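Local coordinates for metallo-beta-lactamase FIM-1 (Pseudomonas aeruginosa, PDB 6V3Q), which probably hydrolyses beta-lactam antibiotics as a zinc-dependent class B enzyme, opening the lactam ring to give a substituted beta-amino acid, at residues H22-H27 / T52-P57; N37-E42 / Q201-H206; G44-L49 / P73-V78; F79-D84 / P143-D148; L136-P141 / I150-P155. All coordinates share one frame; numbering follows the deposited sequence.

Contact 1 (H22-H27 / T52-P57); sequences HTSMKH and TAWDDP
Ser24 and Lys26 on strand 19-27 face the loop at Ala53 and Trp54, with CA atoms 5.8 Å apart for Ser24 and Ala53 and 6.4 Å apart for Lys26 and Trp54, and no backbone-to-backbone hydrogen bond joins the two segments. The indole of Trp54 fills the join. Its NE1 donates to Ser24 O over 3.1 Å, a bent bond in which the oxygen lies in the indole plane but the donor stands 61° out of the carbonyl plane, away from the lone pairs. Across one face of the same ring runs the Lys26 chain, roughly at right angles to the Trp54 side chain: CB sits 3.5 Å from the centroid of the five-membered ring in a CH-pi contact, and CE drops to 3.4 Å from CZ3. That reach follows from CG being anti to the backbone N (chi1 -157°) and from bends further along the chain. In the alpha-beta/beta-alpha fold of metallo-beta-lactamases, this loop leads from strand 46-50 into helix 56-68, where Asp55 takes the N-cap position and its OD1 accepts from Gln58 N. Trp54 also touches Asp84, and its side chain is about 8 Å from the zinc ion. Beside the indole, Ser24 OG touches both Ala53 CB, 3.3 Å away, and Trp54 CD1. Earlier on the strand, the edge of the His22 ring brings CE1 to 3.6 Å from Thr52 O. Thr52 turns its own hydroxyl back along the loop, OG1 donating to an in-plane lone pair of Ala53 O.

Contact 2 (N37-E42 / Q201-H206); sequences NGLIVE and QIIPSH
Asn37 meets the turn at Pro204 and Ser205 with both its backbone and its side chain, where the start of the segment 37-42 and the end of 201-206 run in roughly opposite directions. Its N-H donates to Ser205 O over 2.8 Å, the donor lying in the carbonyl plane. Its side-chain ND2 reaches Pro204 O at 3.1 Å in a much straighter bond, with an N-H...O angle of 167°. The acceptor is close to the amide plane of Asn37, although ND2 itself stands 39° out of the Pro204 carbonyl plane. CG sits anti to the carbonyl carbon of Asn37 (chi1 -57°), beside its own N, which lets one residue serve two successive carbonyls. Ser205 O is also 3.2 Å from ND2, but the angle is too poor for a second bond there. The amide has further partners: ND2 donates to Gly207 O as well, and OD1 pairs with Thr23 OG1. Ser205 OG turns to Lys86 NZ and to the cysteinesulfonic acid at position 164, while His206 ND1 bonds Pro35 O. Next to this polar patch, Leu39 CD2 and Ile203 CD1 touch at 3.8 Å, their chains crossing at a slant between the two sheets of the metallo-beta-lactamase sandwich. The N-H, ND2 and OD1 of buried Asn37 thus all have partners, which fixes the rotation of its amide where strand 33-43 meets the 204-207 turn.

Contact 3 (G44-L49 / P73-V78); sequences GDFSIL and PIRWAV
Phe46 overlaps the guanidinium of Arg75, its CE1 lying 3.7 Å above the centre of that group with the ring and guanidinium planes 32° apart. The pair sits at the outer end of a beta-alpha-beta crossover, in which strand 46-50 passes through helix 56-68 to a parallel neighbour, strand 74-78. Arg75 N donates to Ser47 O, Leu49 N to Trp76 O at 2.9 Å, and Val78 N to Leu49 O; a weak bond from Ser47 N to Pro73 O precedes them. Ser47 pairs with Ile74 but Ile48 with Trp76, which leaves Arg75 as the extra residue of a beta bulge. The bulge coincides with an Arg75 psi of -21°, far from that of its extended neighbours. On the sheet face shared by Ile48 and Trp76, Ile48 CG1 packs at 3.6 Å from CE3 of the indole. Phe46 CB approaches Trp76 CZ3 at 3.9 Å. Trp76 also makes a cation-pi contact with Lys43. The face that carries Ser47, Ile74, Leu49 and Ala77 turns toward the helices: Leu49 CB touches Ile74 CG2 at 3.9 Å and Ala77 CB at 4.0 Å, with Ile62 of helix 56-68 and Leu93 of helix 90-95 covering them. Ser47 OG bonds Lys72 O and presses against Ile74 CG1 at 3.3 Å.

Contact 4 (F79-D84 / P143-D148); sequences FTHAHD and PGHTRD. With ZN (zinc ion), chain C.
The three-histidine zinc site of the metallo-beta-lactamases is assembled here, His81 and His83 of the HXHXD motif meeting His145 from a second loop. The ion is gripped by His81 NE2 at 2.2 Å, by His83 ND1 at 2.1 Å and by His145 NE2 at 2.3 Å, so the two motif histidines present different ring nitrogens. Cys164, present as cysteinesulfonic acid, also belongs to the metal site. Around the zinc ion the His145 edge faces one side of the His81 ring in an offset edge-to-face pair, planes 79° apart and His145 CD2 3.5 Å above the His81 ring plane. His83 and His145 meet rim to rim, tip to tip. Second-shell bonds hold this geometry: Asp179 OD2 takes His83 NE2, and behind His81 the carboxylate of Asp148 ties the loops together. Its OD2 accepts Ala82 N at 3.0 Å on the syn lone pair and pairs with Ser106 OG too. Its OD1 is met by Thr146 OG1 at 2.8 Å, from 55° above the carboxylate plane. That puts the Thr146 hydroxyl 3.5 Å from His81 CB, while the methyl CG2 of the same residue lies 3.7 Å from His83 CE1.

Contact 5 (L136-P141 / I150-P155); sequences LVIFDP and IVVGLP
The ring of Phe139 meets Val151 at its edge rather than over a face: Val151 CG2 lies in the ring plane, 3.9 Å from CD2. With CG anti to the backbone N (chi1 -180°), the ring leads off from the neighbouring strand, and Phe139 CB settles beside the same methyl. Phe139 and Val151 form an antiparallel hydrogen-bonded pair, Phe139 N to Val151 O and Val151 N to Phe139 O, 2.9 Å each and nearly straight. Val137 and Gly153 form another, with Val137 N to Gly153 O and Gly153 N to Val137 O at 2.8 Å each. Between them, Ile138 and Val152 are a non-hydrogen-bonded pair, their side chains parallel on the opposite sheet face from Phe139. On that side Ile138 CG2 touches Ile150 CD1 at 3.7 Å. Ile150 CG1 sits between its backbone N and carbonyl carbon (chi1 61°), and its chain extends from there to the isoleucine. At the other end the two branches of Leu136 divide, CD1 against Val152 CG1 at 3.8 Å and CD2 against Leu154 CD2 at 3.6 Å, where Val41 of the other sheet joins in. Val137 CG2 instead meets Pro155 CG. Helix 185-195 covers the Phe139 face through Arg195 and Val192. The arrangement is a beta hairpin with a long connecting loop, in the second sheet of the alpha-beta/beta-alpha sandwich, and that loop carries the zinc ligand His145.

From the N terminus, contact 1 closes a loop from strand 19-27 through strands 33-43 and 46-50 to the start of helix 56-68. Contacts 2 and 3 both open inside that loop and close beyond it, so each crosses contact 1. Contact 2 spans the longest loop, from 37-42 to 201-206, and contacts 3, 4 and 5 are all nested within it. Contact 3 closes at 73-78, and the chain passes directly into 79-84, where contact 4 begins. Contact 5 crosses contact 4; Thr80 and Ile150 link the two. Contact 3 pairs two strands of the N-terminal sheet, contact 1 packs another against the loop before helix 56-68, contact 5 lies in the second sheet, contact 2 bridges both, and contact 4 supplies the three histidines of the metal site.

Contact 1 (H22-H27 / T52-P57)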
# COMPACT_ATOMS: atom_id res chain seq x y z
N HIS A 22 15.46 5.54 8.32
CA HIS A 22 14.93 4.18 8.35
C HIS A 22 13.50 4.18 7.83
O HIS A 22 12.70 5.05 8.18
CB HIS A 22 15.00 3.56 9.75
CG HIS A 22 14.12 4.21 10.77
ND1 HIS A 22 12.77 3.94 10.88
CD2 HIS A 22 14.40 5.09 11.77
CE1 HIS A 22 12.26 4.64 11.88
NE2 HIS A 22 13.23 5.34 12.43
N THR A 23 13.19 3.20 6.99
CA THR A 23 11.89 3.06 6.36
C THR A 23 11.37 1.65 6.61
O THR A 23 12.05 0.67 6.27
CB THR A 23 11.97 3.34 4.85
OG1 THR A 23 12.43 4.67 4.63
CG2 THR A 23 10.60 3.17 4.20
N SER A 24 10.18 1.55 7.19
CA SER A 24 9.56 0.27 7.48
C SER A 24 8.19 0.22 6.82
O SER A 24 7.53 1.24 6.64
CB SER A 24 9.42 0.06 8.99
OG SER A 24 8.71 1.12 9.61
N MET A 25 7.77 -0.99 6.45
CA MET A 25 6.52 -1.20 5.74
C MET A 25 5.51 -1.90 6.63
O MET A 25 5.85 -2.83 7.37
CB MET A 25 6.74 -2.02 4.47
CG MET A 25 7.95 -1.57 3.65
SD MET A 25 7.83 0.14 3.09
CE MET A 25 6.57 0.01 1.83
N LYS A 26 4.26 -1.44 6.57
CA LYS A 26 3.15 -2.11 7.23
C LYS A 26 2.39 -2.93 6.20
O LYS A 26 2.00 -2.41 5.15
CB LYS A 26 2.22 -1.11 7.91
CG LYS A 26 1.40 -1.71 9.04
CD LYS A 26 -0.07 -1.31 8.95
CE LYS A 26 -0.24 0.17 8.67
NZ LYS A 26 -1.64 0.64 8.82
N HIS A 27 2.21 -4.22 6.50
CA HIS A 27 1.45 -5.09 5.62
C HIS A 27 -0.04 -4.79 5.75
O HIS A 27 -0.57 -4.71 6.86
CB HIS A 27 1.74 -6.56 5.95
CG HIS A 27 0.74 -7.52 5.40
ND1 HIS A 27 0.78 -7.97 4.10
CD2 HIS A 27 -0.32 -8.14 5.98
CE1 HIS A 27 -0.22 -8.81 3.90
NE2 HIS A 27 -0.90 -8.93 5.02
N THR A 52 9.75 5.24 15.89
CA THR A 52 9.92 3.80 15.79
C THR A 52 9.44 3.31 14.43
O THR A 52 9.10 4.10 13.54
CB THR A 52 9.14 3.10 16.90
OG1 THR A 52 7.74 3.19 16.63
CG2 THR A 52 9.42 3.75 18.24
N ALA A 53 9.43 2.00 14.24
CA ALA A 53 8.78 1.40 13.09
C ALA A 53 7.31 1.16 13.43
O ALA A 53 6.78 1.72 14.40
CB ALA A 53 9.50 0.12 12.68
N TRP A 54 6.63 0.31 12.66
CA TRP A 54 5.20 0.10 12.88
C TRP A 54 4.94 -0.75 14.12
O TRP A 54 3.93 -0.54 14.81
CB TRP A 54 4.57 -0.54 11.65
CG TRP A 54 4.51 0.37 10.46
CD1 TRP A 54 5.45 0.48 9.47
CD2 TRP A 54 3.48 1.31 10.14
NE1 TRP A 54 5.06 1.42 8.55
CE2 TRP A 54 3.85 1.95 8.94
CE3 TRP A 54 2.27 1.68 10.75
CZ2 TRP A 54 3.06 2.92 8.33
CZ3 TRP A 54 1.49 2.65 10.14
CH2 TRP A 54 1.89 3.26 8.95
N ASP A 55 5.80 -1.72 14.42
CA ASP A 55 5.58 -2.64 15.53
C ASP A 55 6.90 -2.91 16.24
O ASP A 55 7.95 -2.40 15.85
CB ASP A 55 4.92 -3.94 15.05
CG ASP A 55 5.73 -4.65 13.97
OD1 ASP A 55 6.91 -4.30 13.76
OD2 ASP A 55 5.18 -5.56 13.32
N ASP A 56 6.83 -3.73 17.29
CA ASP A 56 8.03 -4.06 18.06
C ASP A 56 9.09 -4.78 17.23
O ASP A 56 10.25 -4.34 17.24
CB ASP A 56 7.64 -4.87 19.30
CG ASP A 56 6.95 -4.04 20.36
OD1 ASP A 56 7.28 -2.84 20.48
OD2 ASP A 56 6.09 -4.58 21.07
N PRO A 57 8.79 -5.88 16.52
CA PRO A 57 9.87 -6.60 15.82
C PRO A 57 10.56 -5.78 14.74
O PRO A 57 11.76 -5.97 14.51
CB PRO A 57 9.16 -7.82 15.24
CG PRO A 57 7.74 -7.41 15.12
CD PRO A 57 7.49 -6.54 16.31

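Contact 2 (N37-E42 / Q201-H206)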
# COMPACT_ATOMS: atom_id res chain seq x y z
N ASN A 37 8.80 6.70 7.55
CA ASN A 37 10.18 7.12 7.68
C ASN A 37 10.48 7.52 9.12
O ASN A 37 9.63 8.03 9.84
CB ASN A 37 10.50 8.29 6.75
CG ASN A 37 10.22 7.97 5.30
OD1 ASN A 37 10.38 6.84 4.85
ND2 ASN A 37 9.78 8.98 4.55
N GLY A 38 11.72 7.27 9.53
CA GLY A 38 12.25 7.79 10.78
C GLY A 38 13.71 8.12 10.60
O GLY A 38 14.25 7.96 9.50
N LEU A 39 14.38 8.59 11.65
CA LEU A 39 15.78 8.95 11.55
C LEU A 39 16.59 8.23 12.62
O LEU A 39 16.09 7.94 13.71
CB LEU A 39 16.00 10.47 11.70
CG LEU A 39 15.52 11.42 10.60
CD1 LEU A 39 15.77 12.87 11.01
CD2 LEU A 39 16.21 11.12 9.27
N ILE A 40 17.84 7.94 12.29
CA ILE A 40 18.87 7.58 13.26
C ILE A 40 19.99 8.60 13.12
O ILE A 40 20.57 8.74 12.03
CB ILE A 40 19.40 6.15 13.05
CG1 ILE A 40 18.25 5.14 13.12
CG2 ILE A 40 20.45 5.82 14.10
CD1 ILE A 40 18.04 4.36 11.84
N VAL A 41 20.27 9.31 14.20
CA VAL A 41 21.24 10.40 14.20
C VAL A 41 22.41 10.01 15.09
O VAL A 41 22.22 9.78 16.29
CB VAL A 41 20.62 11.73 14.66
CG1 VAL A 41 21.67 12.83 14.66
CG2 VAL A 41 19.45 12.10 13.77
N GLU A 42 23.60 9.95 14.50
CA GLU A 42 24.80 9.63 15.26
C GLU A 42 25.13 10.73 16.25
O GLU A 42 24.95 11.92 15.98
CB GLU A 42 25.98 9.40 14.31
CG GLU A 42 25.74 8.32 13.27
CD GLU A 42 26.90 8.18 12.31
OE1 GLU A 42 28.02 8.59 12.66
OE2 GLU A 42 26.68 7.67 11.19
N GLN A 201 16.60 20.33 3.09
CA GLN A 201 16.23 18.92 3.01
C GLN A 201 15.09 18.67 4.00
O GLN A 201 15.30 18.70 5.22
CB GLN A 201 17.43 18.02 3.30
CG GLN A 201 18.53 18.13 2.26
CD GLN A 201 19.80 17.39 2.65
OE1 GLN A 201 20.54 17.84 3.53
NE2 GLN A 201 20.05 16.27 2.00
N ILE A 202 13.90 18.40 3.46
CA ILE A 202 12.69 18.23 4.25
C ILE A 202 12.22 16.79 4.11
O ILE A 202 12.04 16.30 2.99
CB ILE A 202 11.58 19.21 3.81
CG1 ILE A 202 12.14 20.63 3.73
CG2 ILE A 202 10.40 19.15 4.75
CD1 ILE A 202 12.70 21.14 5.04
N ILE A 203 12.03 16.11 5.23
CA ILE A 203 11.70 14.70 5.26
C ILE A 203 10.28 14.54 5.79
O ILE A 203 10.03 14.82 6.97
CB ILE A 203 12.70 13.90 6.11
CG1 ILE A 203 14.13 14.09 5.57
CG2 ILE A 203 12.33 12.42 6.13
CD1 ILE A 203 15.18 13.37 6.39
N PRO A 204 9.33 14.10 4.98
CA PRO A 204 8.00 13.76 5.49
C PRO A 204 8.00 12.33 6.02
O PRO A 204 9.00 11.62 5.97
CB PRO A 204 7.11 13.91 4.25
CG PRO A 204 8.01 13.51 3.13
CD PRO A 204 9.41 13.95 3.52
N SER A 205 6.84 11.91 6.54
CA SER A 205 6.73 10.57 7.09
C SER A 205 6.62 9.51 6.00
O SER A 205 7.06 8.37 6.21
CB SER A 205 5.53 10.47 8.03
OG SER A 205 5.87 10.94 9.31
N HIS A 206 6.06 9.86 4.85
CA HIS A 206 5.86 8.92 3.75
C HIS A 206 6.57 9.41 2.50
O HIS A 206 6.52 10.60 2.17
CB HIS A 206 4.37 8.74 3.46
CG HIS A 206 3.55 8.46 4.68
ND1 HIS A 206 3.87 7.47 5.57
CD2 HIS A 206 2.43 9.06 5.15
CE1 HIS A 206 2.97 7.46 6.55
NE2 HIS A 206 2.09 8.41 6.32

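Contact 3 (G44-L49 / P73-V78)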
# COMPACT_ATOMS: atom_id res chain seq x y z
N GLY A 44 28.42 10.92 18.80
CA GLY A 44 29.59 10.28 19.36
C GLY A 44 29.61 8.80 19.08
O GLY A 44 29.56 8.38 17.92
N ASP A 45 29.69 7.99 20.14
CA ASP A 45 29.71 6.54 20.00
C ASP A 45 28.32 5.91 20.00
O ASP A 45 28.20 4.69 19.88
CB ASP A 45 30.55 5.92 21.13
CG ASP A 45 32.00 6.35 21.08
OD1 ASP A 45 32.47 6.73 19.99
OD2 ASP A 45 32.67 6.30 22.13
N PHE A 46 27.27 6.72 20.13
CA PHE A 46 25.91 6.19 20.16
C PHE A 46 25.03 6.95 19.18
O PHE A 46 25.54 7.74 18.38
CB PHE A 46 25.35 6.27 21.59
CG PHE A 46 26.23 5.62 22.61
CD1 PHE A 46 26.23 4.25 22.79
CD2 PHE A 46 27.09 6.38 23.39
CE1 PHE A 46 27.06 3.65 23.72
CE2 PHE A 46 27.91 5.79 24.33
CZ PHE A 46 27.89 4.42 24.49
N SER A 47 23.72 6.73 19.21
CA SER A 47 22.85 7.32 18.21
C SER A 47 21.48 7.61 18.80
O SER A 47 21.05 7.00 19.78
CB SER A 47 22.72 6.41 16.98
OG SER A 47 22.29 5.11 17.35
N ILE A 48 20.78 8.56 18.17
CA ILE A 48 19.46 8.99 18.59
C ILE A 48 18.45 8.51 17.56
O ILE A 48 18.67 8.63 16.36
CB ILE A 48 19.39 10.52 18.74
CG1 ILE A 48 20.43 11.01 19.75
CG2 ILE A 48 17.99 10.96 19.16
CD1 ILE A 48 20.75 12.48 19.64
N LEU A 49 17.34 7.94 18.04
CA LEU A 49 16.29 7.43 17.18
C LEU A 49 15.12 8.42 17.16
O LEU A 49 14.61 8.81 18.21
CB LEU A 49 15.81 6.06 17.65
CG LEU A 49 14.63 5.46 16.88
CD1 LEU A 49 15.00 5.21 15.42
CD2 LEU A 49 14.11 4.19 17.53
N PRO A 73 25.23 2.17 19.12
CA PRO A 73 23.93 1.72 19.63
C PRO A 73 23.02 2.89 19.98
O PRO A 73 23.46 3.92 20.49
CB PRO A 73 24.31 0.92 20.88
CG PRO A 73 25.72 0.48 20.64
CD PRO A 73 26.36 1.61 19.89
N ILE A 74 21.73 2.72 19.68
CA ILE A 74 20.74 3.72 20.06
C ILE A 74 20.66 3.81 21.57
O ILE A 74 20.54 2.79 22.26
CB ILE A 74 19.38 3.37 19.44
CG1 ILE A 74 19.41 3.55 17.92
CG2 ILE A 74 18.27 4.22 20.06
CD1 ILE A 74 18.20 2.97 17.21
N ARG A 75 20.75 5.03 22.10
CA ARG A 75 20.60 5.26 23.53
C ARG A 75 19.45 6.18 23.87
O ARG A 75 18.97 6.14 25.01
CB ARG A 75 21.90 5.84 24.12
CG ARG A 75 22.97 4.80 24.35
CD ARG A 75 22.43 3.66 25.21
NE ARG A 75 23.29 2.49 25.16
CZ ARG A 75 24.36 2.32 25.94
NH1 ARG A 75 25.09 1.22 25.83
NH2 ARG A 75 24.69 3.25 26.82
N TRP A 76 18.99 7.00 22.93
CA TRP A 76 17.88 7.91 23.17
C TRP A 76 16.91 7.82 22.01
O TRP A 76 17.30 7.50 20.88
CB TRP A 76 18.37 9.36 23.35
CG TRP A 76 19.56 9.47 24.24
CD1 TRP A 76 19.57 9.66 25.59
CD2 TRP A 76 20.94 9.38 23.84
NE1 TRP A 76 20.86 9.70 26.06
CE2 TRP A 76 21.72 9.53 25.01
CE3 TRP A 76 21.58 9.19 22.62
CZ2 TRP A 76 23.11 9.50 24.98
CZ3 TRP A 76 22.97 9.16 22.59
CH2 TRP A 76 23.72 9.31 23.76
N ALA A 77 15.65 8.13 22.29
CA ALA A 77 14.61 8.08 21.26
C ALA A 77 13.57 9.15 21.55
O ALA A 77 13.25 9.44 22.71
CB ALA A 77 13.96 6.70 21.19
N VAL A 78 13.06 9.75 20.48
CA VAL A 78 11.98 10.73 20.56
C VAL A 78 10.98 10.40 19.46
O VAL A 78 11.34 9.87 18.40
CB VAL A 78 12.51 12.18 20.43
CG1 VAL A 78 13.15 12.40 19.07
CG2 VAL A 78 11.39 13.19 20.68

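Contact 4 (F79-D84 / P143-D148)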
# COMPACT_ATOMS: atom_id res chain seq x y z
N PHE A 79 9.71 10.70 19.72
CA PHE A 79 8.63 10.38 18.80
C PHE A 79 7.82 11.64 18.54
O PHE A 79 7.62 12.48 19.42
CB PHE A 79 7.75 9.27 19.38
CG PHE A 79 8.51 8.27 20.19
CD1 PHE A 79 9.32 7.33 19.58
CD2 PHE A 79 8.42 8.27 21.58
CE1 PHE A 79 10.03 6.41 20.33
CE2 PHE A 79 9.13 7.35 22.33
CZ PHE A 79 9.93 6.42 21.71
N THR A 80 7.33 11.76 17.30
CA THR A 80 6.73 13.01 16.85
C THR A 80 5.23 13.11 17.13
O THR A 80 4.72 14.23 17.22
CB THR A 80 6.99 13.20 15.35
OG1 THR A 80 6.48 12.09 14.62
CG2 THR A 80 8.49 13.32 15.10
N HIS A 81 4.52 11.99 17.28
CA HIS A 81 3.15 12.02 17.77
C HIS A 81 2.73 10.59 18.11
O HIS A 81 3.46 9.63 17.85
CB HIS A 81 2.18 12.66 16.77
CG HIS A 81 1.97 11.86 15.52
ND1 HIS A 81 2.91 11.78 14.52
CD2 HIS A 81 0.90 11.14 15.09
CE1 HIS A 81 2.44 11.03 13.54
NE2 HIS A 81 1.23 10.63 13.86
N ALA A 82 1.55 10.47 18.70
CA ALA A 82 1.09 9.21 19.29
C ALA A 82 0.17 8.47 18.32
O ALA A 82 -1.03 8.30 18.55
CB ALA A 82 0.41 9.47 20.63
N HIS A 83 0.76 8.03 17.22
CA HIS A 83 0.17 7.06 16.31
C HIS A 83 1.12 5.89 16.18
O HIS A 83 2.30 5.98 16.55
CB HIS A 83 -0.15 7.68 14.95
CG HIS A 83 -1.45 8.43 14.91
ND1 HIS A 83 -1.84 9.20 13.84
CD2 HIS A 83 -2.45 8.51 15.82
CE1 HIS A 83 -3.02 9.73 14.08
NE2 HIS A 83 -3.41 9.33 15.28
N ASP A 84 0.62 4.77 15.64
CA ASP A 84 1.40 3.54 15.67
C ASP A 84 2.55 3.51 14.66
O ASP A 84 3.42 2.65 14.77
CB ASP A 84 0.51 2.32 15.45
CG ASP A 84 -0.50 2.52 14.34
OD1 ASP A 84 -0.09 2.81 13.20
OD2 ASP A 84 -1.71 2.37 14.61
N PRO A 143 -0.98 22.34 17.00
CA PRO A 143 -1.78 21.27 16.39
C PRO A 143 -1.75 21.34 14.87
O PRO A 143 -1.68 22.42 14.27
CB PRO A 143 -3.19 21.51 16.94
CG PRO A 143 -2.98 22.34 18.17
CD PRO A 143 -1.79 23.19 17.89
N GLY A 144 -1.80 20.17 14.24
CA GLY A 144 -1.84 20.05 12.79
C GLY A 144 -2.40 18.71 12.36
O GLY A 144 -3.62 18.52 12.37
N HIS A 145 -1.53 17.78 11.99
CA HIS A 145 -1.98 16.42 11.68
C HIS A 145 -2.64 15.78 12.89
O HIS A 145 -3.67 15.10 12.76
CB HIS A 145 -0.81 15.58 11.18
CG HIS A 145 -1.07 14.10 11.22
ND1 HIS A 145 -1.85 13.46 10.28
CD2 HIS A 145 -0.66 13.15 12.09
CE1 HIS A 145 -1.90 12.17 10.56
NE2 HIS A 145 -1.19 11.95 11.65
N THR A 146 -2.07 15.99 14.07
CA THR A 146 -2.71 15.68 15.34
C THR A 146 -2.52 16.87 16.27
O THR A 146 -1.79 17.81 15.96
CB THR A 146 -2.14 14.40 15.97
OG1 THR A 146 -0.74 14.57 16.21
CG2 THR A 146 -2.37 13.19 15.07
N ARG A 147 -3.19 16.81 17.42
CA ARG A 147 -3.05 17.88 18.40
C ARG A 147 -1.65 17.92 18.99
O ARG A 147 -1.19 18.98 19.44
CB ARG A 147 -4.08 17.71 19.52
CG ARG A 147 -4.45 19.00 20.24
CD ARG A 147 -5.02 18.76 21.63
NE ARG A 147 -5.99 17.66 21.69
CZ ARG A 147 -5.86 16.59 22.47
NH1 ARG A 147 -4.81 16.48 23.28
NH2 ARG A 147 -6.78 15.64 22.46
N ASP A 148 -0.95 16.79 18.99
CA ASP A 148 0.29 16.64 19.74
C ASP A 148 1.54 16.57 18.87
O ASP A 148 2.63 16.38 19.41
CB ASP A 148 0.22 15.37 20.60
CG ASP A 148 -0.01 14.12 19.77
OD1 ASP A 148 -0.97 14.11 18.98
OD2 ASP A 148 0.77 13.16 19.90
ZN ZN C . -0.39 10.01 12.48

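Contact 5 (L136-P141 / I150-P155)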
# COMPACT_ATOMS: atom_id res chain seq x y z
N LEU A 136 19.92 17.54 17.77
CA LEU A 136 18.54 17.73 17.34
C LEU A 136 17.95 18.96 18.02
O LEU A 136 18.21 19.22 19.20
CB LEU A 136 17.67 16.51 17.68
CG LEU A 136 18.05 15.06 17.38
CD1 LEU A 136 16.85 14.14 17.64
CD2 LEU A 136 18.56 14.86 15.96
N VAL A 137 17.18 19.74 17.27
CA VAL A 137 16.28 20.72 17.85
C VAL A 137 14.87 20.16 17.74
O VAL A 137 14.36 19.93 16.63
CB VAL A 137 16.39 22.09 17.16
CG1 VAL A 137 15.30 23.03 17.67
CG2 VAL A 137 17.75 22.70 17.41
N ILE A 138 14.25 19.88 18.88
CA ILE A 138 12.88 19.40 18.93
C ILE A 138 11.98 20.62 19.08
O ILE A 138 12.11 21.38 20.04
CB ILE A 138 12.68 18.40 20.07
CG1 ILE A 138 13.61 17.20 19.89
CG2 ILE A 138 11.23 17.94 20.11
CD1 ILE A 138 13.75 16.33 21.11
N PHE A 139 11.06 20.79 18.14
CA PHE A 139 10.25 21.99 18.04
C PHE A 139 8.77 21.63 18.07
O PHE A 139 8.35 20.64 17.46
CB PHE A 139 10.58 22.75 16.74
CG PHE A 139 9.80 24.01 16.54
CD1 PHE A 139 10.03 25.12 17.34
CD2 PHE A 139 8.84 24.10 15.55
CE1 PHE A 139 9.31 26.29 17.15
CE2 PHE A 139 8.11 25.26 15.36
CZ PHE A 139 8.36 26.36 16.16
N ASP A 140 7.99 22.43 18.80
CA ASP A 140 6.55 22.22 18.94
C ASP A 140 5.81 23.30 18.17
O ASP A 140 5.73 24.45 18.63
CB ASP A 140 6.14 22.24 20.42
CG ASP A 140 4.65 22.04 20.62
OD1 ASP A 140 3.97 21.55 19.69
OD2 ASP A 140 4.14 22.38 21.71
N PRO A 141 5.25 22.99 16.99
CA PRO A 141 4.60 24.02 16.17
C PRO A 141 3.11 24.20 16.42
O PRO A 141 2.50 25.07 15.78
CB PRO A 141 4.85 23.49 14.76
CG PRO A 141 4.77 22.01 14.92
CD PRO A 141 5.30 21.69 16.31
N ILE A 150 4.91 17.03 16.92
CA ILE A 150 6.09 17.87 17.02
C ILE A 150 7.02 17.51 15.87
O ILE A 150 6.85 16.49 15.20
CB ILE A 150 6.82 17.70 18.38
CG1 ILE A 150 7.28 16.25 18.55
CG2 ILE A 150 5.91 18.12 19.53
CD1 ILE A 150 8.08 16.02 19.81
N VAL A 151 8.02 18.36 15.63
CA VAL A 151 8.99 18.14 14.57
C VAL A 151 10.39 18.15 15.16
O VAL A 151 10.63 18.62 16.27
CB VAL A 151 8.87 19.19 13.44
CG1 VAL A 151 7.44 19.24 12.91
CG2 VAL A 151 9.33 20.56 13.94
N VAL A 152 11.33 17.61 14.39
CA VAL A 152 12.74 17.56 14.76
C VAL A 152 13.55 18.19 13.64
O VAL A 152 13.39 17.82 12.47
CB VAL A 152 13.22 16.12 15.03
CG1 VAL A 152 14.73 16.09 15.21
CG2 VAL A 152 12.52 15.54 16.24
N GLY A 153 14.40 19.15 13.99
CA GLY A 153 15.28 19.80 13.03
C GLY A 153 16.73 19.49 13.32
O GLY A 153 17.12 19.26 14.47
N LEU A 154 17.54 19.46 12.26
CA LEU A 154 18.99 19.32 12.35
C LEU A 154 19.59 20.54 11.67
O LEU A 154 20.09 20.46 10.54
CB LEU A 154 19.47 18.01 11.72
CG LEU A 154 19.41 16.75 12.59
CD1 LEU A 154 19.59 15.48 11.76
CD2 LEU A 154 20.46 16.82 13.69
N PRO A 155 19.56 21.70 12.33
CA PRO A 155 19.96 22.95 11.66
C PRO A 155 21.40 22.96 11.17
O PRO A 155 21.69 23.57 10.14
CB PRO A 155 19.72 24.02 12.73
CG PRO A 155 18.76 23.40 13.69
CD PRO A 155 19.11 21.95 13.72